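Local coordinates for protein putative citrate lyase (PDB 3QQW) that probably acts as a magnesium-dependent lyase of the citrate lyase family, perhaps cleaving (S)-citramalyl-CoA, on a TIM-barrel fold, at residues C[25-30]-C[258-263]. Residues are numbered along the deposited sequence; the frame is centred on the assembly and turned at random.
Sequences CEHFAG and AQIQPI
I260 lays the end of its side chain obliquely against the imidazole ring of H27, and the two side chains cross at about a right angle. CD1 of I260 is 3.9 Å from ND1 of H27. The same methyl lies 4.2 Å from the centroid of the H27 ring, 30° off the ring normal, which makes an off-centre CH-pi contact. The chain of I260 is extended, with CD1 anti to CA (chi2 169°), and this carries the methyl out to the ring. ND1 of H27 also hydrogen-bonds to OG of S254, a bond that helps fix the turn of the imidazole.

C25 fits against I260 and I263, one helical turn apart. Its SG is anti to the backbone N (chi1 -176°) and reaches both CA and CG1 of I260, each at 4.0 Å. Its CB meets the branch methyl CG2 of I263 at 3.8 Å. CD1 of I263 comes up to the sulfur at 4.2 Å. N of I263 hydrogen-bonds to O of Q259.

The chain forms a closed TIM barrel of eight parallel strands. Strand 25-29 is the first, and helix 260-267 follows the eighth, 251-254. The contact therefore lies where the barrel closes, with the first and last strands side by side. C25 and H27, two residues apart, lie on the same side of strand 25-29 and point out toward the helix. E26 between them points away from it and forms a salt bridge with R251.

C25, H27, I260 and I263 are all buried. F49 of the second strand packs on C25, H27 and I260, L41 of helix 32-45 touches I260, and I236 of helix 233-247 touches I263.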
loop_
_atom_site.group_PDB
_atom_site.type_symbol
_atom_site.label_atom_id
_atom_site.label_comp_id
_atom_site.label_asym_id
_atom_site.label_seq_id
_atom_site.Cartn_x
_atom_site.Cartn_y
_atom_site.Cartn_z
ATOM N N CYS C 25 -18.035 16.422 11.538
ATOM C CA CYS C 25 -17.144 16.907 12.580
ATOM C C CYS C 25 -17.396 16.265 13.923
ATOM O O CYS C 25 -18.539 16.045 14.318
ATOM C CB CYS C 25 -17.272 18.427 12.677
ATOM S SG CYS C 25 -16.142 19.186 13.861
ATOM N N GLU C 26 -16.307 16.033 14.650
ATOM C CA GLU C 26 -16.332 15.454 15.986
ATOM C C GLU C 26 -15.504 16.325 16.895
ATOM O O GLU C 26 -14.275 16.355 16.765
ATOM C CB GLU C 26 -15.826 14.004 15.984
ATOM C CG GLU C 26 -16.117 13.294 17.297
ATOM C CD GLU C 26 -15.640 11.860 17.350
ATOM O OE1 GLU C 26 -16.165 11.044 16.567
ATOM O OE2 GLU C 26 -14.751 11.545 18.175
ATOM N N HIS C 27 -16.176 17.059 17.789
ATOM C CA HIS C 27 -15.526 18.006 18.688
ATOM C C HIS C 27 -15.196 17.360 20.040
ATOM O O HIS C 27 -16.043 16.704 20.641
ATOM C CB HIS C 27 -16.400 19.245 18.874
ATOM C CG HIS C 27 -15.728 20.319 19.651
ATOM N ND1 HIS C 27 -14.728 21.102 19.089
ATOM C CD2 HIS C 27 -15.906 20.690 20.938
ATOM C CE1 HIS C 27 -14.337 21.921 20.050
ATOM N NE2 HIS C 27 -15.021 21.713 21.179
ATOM N N PHE C 28 -13.942 17.519 20.495
ATOM C CA PHE C 28 -13.488 16.992 21.782
ATOM C C PHE C 28 -13.537 18.054 22.852
ATOM O O PHE C 28 -13.218 19.201 22.568
ATOM C CB PHE C 28 -12.061 16.440 21.666
ATOM C CG PHE C 28 -12.064 15.064 21.064
ATOM C CD1 PHE C 28 -12.448 14.866 19.736
ATOM C CD2 PHE C 28 -11.700 13.960 21.820
ATOM C CE1 PHE C 28 -12.485 13.593 19.194
ATOM C CE2 PHE C 28 -11.676 12.686 21.254
ATOM C CZ PHE C 28 -12.083 12.511 19.955
ATOM N N ALA C 29 -13.930 17.650 24.079
ATOM C CA ALA C 29 -14.047 18.469 25.306
ATOM C C ALA C 29 -13.773 17.540 26.497
ATOM O O ALA C 29 -14.360 16.458 26.575
ATOM C CB ALA C 29 -15.428 19.119 25.409
ATOM N N GLY C 30 -12.830 17.928 27.346
ATOM C CA GLY C 30 -12.365 17.126 28.468
ATOM C C GLY C 30 -12.871 17.543 29.826
ATOM O O GLY C 30 -12.790 16.752 30.757
ATOM N N ALA C 258 -13.940 27.037 16.845
ATOM C CA ALA C 258 -13.756 27.768 15.596
ATOM C C ALA C 258 -13.462 26.814 14.413
ATOM O O ALA C 258 -13.597 27.221 13.267
ATOM C CB ALA C 258 -12.641 28.787 15.760
ATOM N N GLN C 259 -13.091 25.550 14.690
ATOM C CA GLN C 259 -12.778 24.533 13.663
ATOM C C GLN C 259 -14.022 23.832 13.105
ATOM O O GLN C 259 -13.956 23.304 12.000
ATOM C CB GLN C 259 -11.827 23.451 14.211
ATOM C CG GLN C 259 -10.541 23.987 14.801
ATOM C CD GLN C 259 -9.555 22.932 15.176
ATOM O OE1 GLN C 259 -9.882 21.934 15.802
ATOM N NE2 GLN C 259 -8.296 23.169 14.862
ATOM N N ILE C 260 -15.151 23.840 13.856
ATOM C CA ILE C 260 -16.385 23.123 13.521
ATOM C C ILE C 260 -16.958 23.541 12.155
ATOM O O ILE C 260 -17.009 22.687 11.260
ATOM C CB ILE C 260 -17.444 23.199 14.655
ATOM C CG1 ILE C 260 -16.876 22.549 15.942
ATOM C CG2 ILE C 260 -18.789 22.545 14.216
ATOM C CD1 ILE C 260 -17.653 22.760 17.193
ATOM N N GLN C 261 -17.395 24.806 11.998
ATOM C CA GLN C 261 -17.985 25.266 10.752
ATOM C C GLN C 261 -17.032 25.053 9.551
ATOM O O GLN C 261 -17.502 24.445 8.591
ATOM C CB GLN C 261 -18.480 26.714 10.858
ATOM C CG GLN C 261 -19.919 26.895 10.352
ATOM C CD GLN C 261 -20.968 26.221 11.209
ATOM O OE1 GLN C 261 -21.174 26.575 12.367
ATOM N NE2 GLN C 261 -21.646 25.244 10.643
ATOM N N PRO C 262 -15.711 25.392 9.585
ATOM C CA PRO C 262 -14.846 25.094 8.412
ATOM C C PRO C 262 -14.791 23.596 8.063
ATOM O O PRO C 262 -14.785 23.264 6.879
ATOM C CB PRO C 262 -13.463 25.597 8.840
ATOM C CG PRO C 262 -13.732 26.592 9.895
ATOM C CD PRO C 262 -14.955 26.129 10.619
ATOM N N ILE C 263 -14.820 22.696 9.073
ATOM C CA ILE C 263 -14.792 21.246 8.831
ATOM C C ILE C 263 -16.117 20.813 8.194
ATOM O O ILE C 263 -16.082 20.136 7.162
ATOM C CB ILE C 263 -14.441 20.415 10.090
ATOM C CG1 ILE C 263 -12.950 20.606 10.480
ATOM C CG2 ILE C 263 -14.754 18.918 9.880
ATOM C CD1 ILE C 263 -12.567 20.193 11.911
#